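Local coordinates for protein malate dehydrogenase (Naegleria fowleri, PDB 6UM4) that probably catalyses the NAD(P)-dependent interconversion of malate and oxaloacetate, as expected of a malate dehydrogenase with a Rossmann-type dinucleotide-binding domain, at residues F171-G182 with Q212-A223. Sequence-based numbering, arbitrary orientation. Where two conformers were deposited one is given.
Sequences FRGADYAILLGG and QANGDVLVLIVA
Tyr176-Leu179 and Leu218-Ile221 run parallel as neighbouring strands of the Rossmann-type sheet, 9° apart, joined through helix 191-212 in a beta-alpha-beta crossover. The ladder starts with Leu218 N donating to Asp175 O, and continues with Ala177 N to Leu218 O, Leu220 N to Ala177 O and Leu179 N to Leu220 O. Leu179 O ends it by accepting two amides, Val222 N at 2.9 Å and Ala223 N at 3.1 Å, the latter in the carbonyl plane, so one carbonyl oxygen ties the two segments together at the ends of their strands. On the face of Ala177 and Leu179, where Leu179 also packs on Phe202 and Gln205 of helix 191-212, CG of Leu179 stands anti to the carbonyl carbon (chi1 -57°), which lets Leu179 CD1 cross to Val219 CG1 at 3.7 Å and touch Ile221 CG1. On the other face the Tyr176 ring lies alongside Leu218, and Leu218 CD1 meets the ring edge at Tyr176 CE1, 3.9 Å away. Ahead of the strands in sequence, Asn214 N donates to Ala174 O at 2.7 Å, and a water donates to both Asp175 O and Asp216 O. The Asp175 carboxylate is held twice: OD2 takes Thr99 N from strand 98-102, while Asn214 ND2 reaches Asp175 OD1 at 3.1 Å, nearly straight at 172° but coming from above the carboxylate plane.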
loop_
_atom_site.group_PDB
_atom_site.type_symbol
_atom_site.label_atom_id
_atom_site.label_comp_id
_atom_site.label_asym_id
_atom_site.label_seq_id
_atom_site.Cartn_x
_atom_site.Cartn_y
_atom_site.Cartn_z
ATOM N N PHE A 171 18.898 -2.615 -14.367
ATOM C CA PHE A 171 18.340 -1.650 -15.308
ATOM C C PHE A 171 18.178 -2.177 -16.724
ATOM O O PHE A 171 17.627 -1.454 -17.561
ATOM C CB PHE A 171 19.206 -0.396 -15.367
ATOM C CG PHE A 171 19.217 0.384 -14.095
ATOM C CD1 PHE A 171 18.072 1.018 -13.653
ATOM C CD2 PHE A 171 20.365 0.465 -13.326
ATOM C CE1 PHE A 171 18.078 1.748 -12.476
ATOM C CE2 PHE A 171 20.384 1.188 -12.145
ATOM C CZ PHE A 171 19.232 1.825 -11.716
ATOM N N ARG A 172 18.643 -3.396 -17.012
ATOM C CA ARG A 172 18.442 -3.998 -18.326
ATOM C C ARG A 172 16.972 -3.928 -18.716
ATOM O O ARG A 172 16.095 -4.424 -17.993
ATOM C CB ARG A 172 18.942 -5.459 -18.346
ATOM C CG ARG A 172 18.624 -6.207 -19.670
ATOM C CD ARG A 172 19.270 -7.597 -19.793
ATOM N NE ARG A 172 20.688 -7.564 -19.459
ATOM C CZ ARG A 172 21.187 -8.028 -18.321
ATOM N NH1 ARG A 172 20.390 -8.588 -17.422
ATOM N NH2 ARG A 172 22.481 -7.919 -18.074
ATOM N N GLY A 173 16.714 -3.293 -19.857
ATOM C CA GLY A 173 15.381 -3.177 -20.406
ATOM C C GLY A 173 14.420 -2.320 -19.612
ATOM O O GLY A 173 13.210 -2.417 -19.822
ATOM N N ALA A 174 14.917 -1.444 -18.741
ATOM C CA ALA A 174 14.020 -0.642 -17.922
ATOM C C ALA A 174 13.275 0.375 -18.775
ATOM O O ALA A 174 13.874 1.060 -19.614
ATOM C CB ALA A 174 14.799 0.061 -16.813
ATOM N N ASP A 175 11.959 0.438 -18.587
ATOM C CA ASP A 175 11.150 1.532 -19.104
ATOM C C ASP A 175 10.953 2.608 -18.057
ATOM O O ASP A 175 10.726 3.774 -18.402
ATOM C CB ASP A 175 9.772 1.045 -19.551
ATOM C CG ASP A 175 9.844 0.072 -20.666
ATOM O OD1 ASP A 175 10.412 0.430 -21.719
ATOM O OD2 ASP A 175 9.327 -1.050 -20.484
ATOM N N TYR A 176 11.028 2.208 -16.792
ATOM C CA TYR A 176 10.842 3.072 -15.645
ATOM C C TYR A 176 11.847 2.682 -14.580
ATOM O O TYR A 176 12.187 1.507 -14.433
ATOM C CB TYR A 176 9.422 2.936 -15.088
ATOM C CG TYR A 176 8.352 3.257 -16.096
ATOM C CD1 TYR A 176 8.070 4.573 -16.445
ATOM C CD2 TYR A 176 7.645 2.261 -16.719
ATOM C CE1 TYR A 176 7.084 4.876 -17.382
ATOM C CE2 TYR A 176 6.660 2.550 -17.655
ATOM C CZ TYR A 176 6.383 3.855 -17.981
ATOM O OH TYR A 176 5.409 4.128 -18.919
ATOM N N ALA A 177 12.323 3.673 -13.839
ATOM C CA ALA A 177 13.169 3.387 -12.692
ATOM C C ALA A 177 12.786 4.323 -11.554
ATOM O O ALA A 177 12.690 5.537 -11.740
ATOM C CB ALA A 177 14.660 3.503 -13.037
ATOM N N ILE A 178 12.571 3.751 -10.376
ATOM C CA ILE A 178 12.286 4.505 -9.162
ATOM C C ILE A 178 13.439 4.250 -8.206
ATOM O O ILE A 178 13.686 3.102 -7.811
ATOM C CB ILE A 178 10.933 4.112 -8.530
ATOM C CG1 ILE A 178 9.804 4.426 -9.510
ATOM C CG2 ILE A 178 10.701 4.873 -7.216
ATOM C CD1 ILE A 178 8.455 3.950 -9.057
ATOM N N LEU A 179 14.180 5.301 -7.881
ATOM C CA LEU A 179 15.443 5.161 -7.165
ATOM C C LEU A 179 15.228 5.543 -5.713
ATOM O O LEU A 179 15.285 6.725 -5.359
ATOM C CB LEU A 179 16.519 6.011 -7.834
ATOM C CG LEU A 179 16.655 5.597 -9.291
ATOM C CD1 LEU A 179 17.854 6.218 -9.967
ATOM C CD2 LEU A 179 16.715 4.040 -9.368
ATOM N N LEU A 180 14.986 4.524 -4.873
ATOM C CA LEU A 180 14.801 4.693 -3.440
ATOM C C LEU A 180 16.100 4.514 -2.687
ATOM O O LEU A 180 16.278 5.098 -1.609
ATOM C CB LEU A 180 13.779 3.679 -2.904
ATOM C CG LEU A 180 12.433 3.594 -3.620
ATOM C CD1 LEU A 180 11.592 2.430 -3.065
ATOM C CD2 LEU A 180 11.681 4.907 -3.455
ATOM N N GLY A 181 17.010 3.725 -3.243
ATOM C CA GLY A 181 18.211 3.361 -2.533
ATOM C C GLY A 181 19.252 4.465 -2.534
ATOM O O GLY A 181 19.425 5.204 -3.503
ATOM N N GLY A 182 19.978 4.537 -1.429
ATOM C CA GLY A 182 21.029 5.516 -1.286
ATOM C C GLY A 182 21.865 5.185 -0.075
ATOM O O GLY A 182 21.766 4.092 0.490
ATOM N N GLN A 212 21.925 0.402 -20.087
ATOM C CA GLN A 212 21.065 -0.776 -20.015
ATOM C C GLN A 212 19.585 -0.519 -20.244
ATOM O O GLN A 212 18.908 -1.396 -20.800
ATOM C CB GLN A 212 21.215 -1.447 -18.646
ATOM C CG GLN A 212 22.617 -1.948 -18.344
ATOM C CD GLN A 212 22.945 -3.197 -19.155
ATOM O OE1 GLN A 212 23.393 -3.110 -20.289
ATOM N NE2 GLN A 212 22.676 -4.366 -18.580
ATOM N N ALA A 213 19.070 0.647 -19.836
ATOM C CA ALA A 213 17.639 0.926 -19.855
ATOM C C ALA A 213 17.171 1.224 -21.276
ATOM O O ALA A 213 17.965 1.474 -22.187
ATOM C CB ALA A 213 17.310 2.100 -18.926
ATOM N N ASN A 214 15.860 1.200 -21.473
ATOM C CA ASN A 214 15.355 1.558 -22.790
ATOM C C ASN A 214 15.456 3.068 -23.002
ATOM O O ASN A 214 15.578 3.851 -22.050
ATOM C CB ASN A 214 13.938 1.019 -22.953
ATOM C CG ASN A 214 13.923 -0.508 -23.119
ATOM O OD1 ASN A 214 14.892 -1.102 -23.616
ATOM N ND2 ASN A 214 12.857 -1.144 -22.657
ATOM N N GLY A 215 15.435 3.472 -24.277
ATOM C CA GLY A 215 15.787 4.842 -24.623
ATOM C C GLY A 215 14.848 5.882 -24.045
ATOM O O GLY A 215 15.260 7.023 -23.789
ATOM N N ASP A 216 13.572 5.527 -23.870
ATOM C CA ASP A 216 12.545 6.435 -23.368
ATOM C C ASP A 216 12.336 6.305 -21.868
ATOM O O ASP A 216 11.270 6.690 -21.372
ATOM C CB ASP A 216 11.212 6.189 -24.082
ATOM C CG ASP A 216 11.266 6.513 -25.566
ATOM O OD1 ASP A 216 12.108 7.348 -25.976
ATOM O OD2 ASP A 216 10.454 5.932 -26.322
ATOM N N VAL A 217 13.306 5.729 -21.147
ATOM C CA VAL A 217 13.115 5.434 -19.732
ATOM C C VAL A 217 12.815 6.719 -18.959
ATOM O O VAL A 217 13.380 7.789 -19.232
ATOM C CB VAL A 217 14.344 4.702 -19.166
ATOM C CG1 VAL A 217 15.596 5.551 -19.362
ATOM C CG2 VAL A 217 14.145 4.370 -17.680
ATOM N N LEU A 218 11.881 6.626 -18.018
ATOM C CA LEU A 218 11.615 7.707 -17.075
ATOM C C LEU A 218 12.178 7.293 -15.730
ATOM O O LEU A 218 11.942 6.163 -15.281
ATOM C CB LEU A 218 10.118 8.033 -16.975
ATOM C CG LEU A 218 9.423 8.368 -18.303
ATOM C CD1 LEU A 218 7.945 8.638 -18.079
ATOM C CD2 LEU A 218 10.106 9.578 -19.022
ATOM N N VAL A 219 12.953 8.191 -15.119
ATOM C CA VAL A 219 13.679 7.914 -13.880
ATOM C C VAL A 219 13.194 8.876 -12.804
ATOM O O VAL A 219 13.275 10.103 -12.976
ATOM C CB VAL A 219 15.202 8.056 -14.066
ATOM C CG1 VAL A 219 15.915 7.678 -12.795
ATOM C CG2 VAL A 219 15.705 7.216 -15.228
ATOM N N LEU A 220 12.746 8.326 -11.675
ATOM C CA LEU A 220 12.320 9.116 -10.527
ATOM C C LEU A 220 13.314 8.886 -9.400
ATOM O O LEU A 220 13.565 7.740 -9.017
ATOM C CB LEU A 220 10.897 8.734 -10.093
ATOM C CG LEU A 220 10.462 9.342 -8.760
ATOM C CD1 LEU A 220 10.503 10.877 -8.835
ATOM C CD2 LEU A 220 9.092 8.845 -8.356
ATOM N N ILE A 221 13.896 9.963 -8.886
ATOM C CA ILE A 221 14.826 9.888 -7.762
ATOM C C ILE A 221 14.069 10.253 -6.493
ATOM O O ILE A 221 13.502 11.343 -6.390
ATOM C CB ILE A 221 16.040 10.813 -7.950
ATOM C CG1 ILE A 221 17.088 10.199 -8.888
ATOM C CG2 ILE A 221 16.686 11.091 -6.600
ATOM C CD1 ILE A 221 16.752 10.269 -10.362
ATOM N N VAL A 222 14.061 9.333 -5.526
ATOM C CA VAL A 222 13.467 9.556 -4.215
ATOM C C VAL A 222 14.537 9.759 -3.149
ATOM O O VAL A 222 14.379 10.595 -2.256
ATOM C CB VAL A 222 12.519 8.391 -3.824
ATOM C CG1 VAL A 222 12.030 8.556 -2.400
ATOM C CG2 VAL A 222 11.334 8.323 -4.770
ATOM N N ALA A 223 15.625 8.995 -3.223
ATOM C CA ALA A 223 16.670 9.059 -2.212
ATOM C C ALA A 223 17.266 10.459 -2.124
ATOM O O ALA A 223 17.468 11.126 -3.141
ATOM C CB ALA A 223 17.771 8.054 -2.535
HETATM O O HOH W 1 9.308 4.869 -20.405
#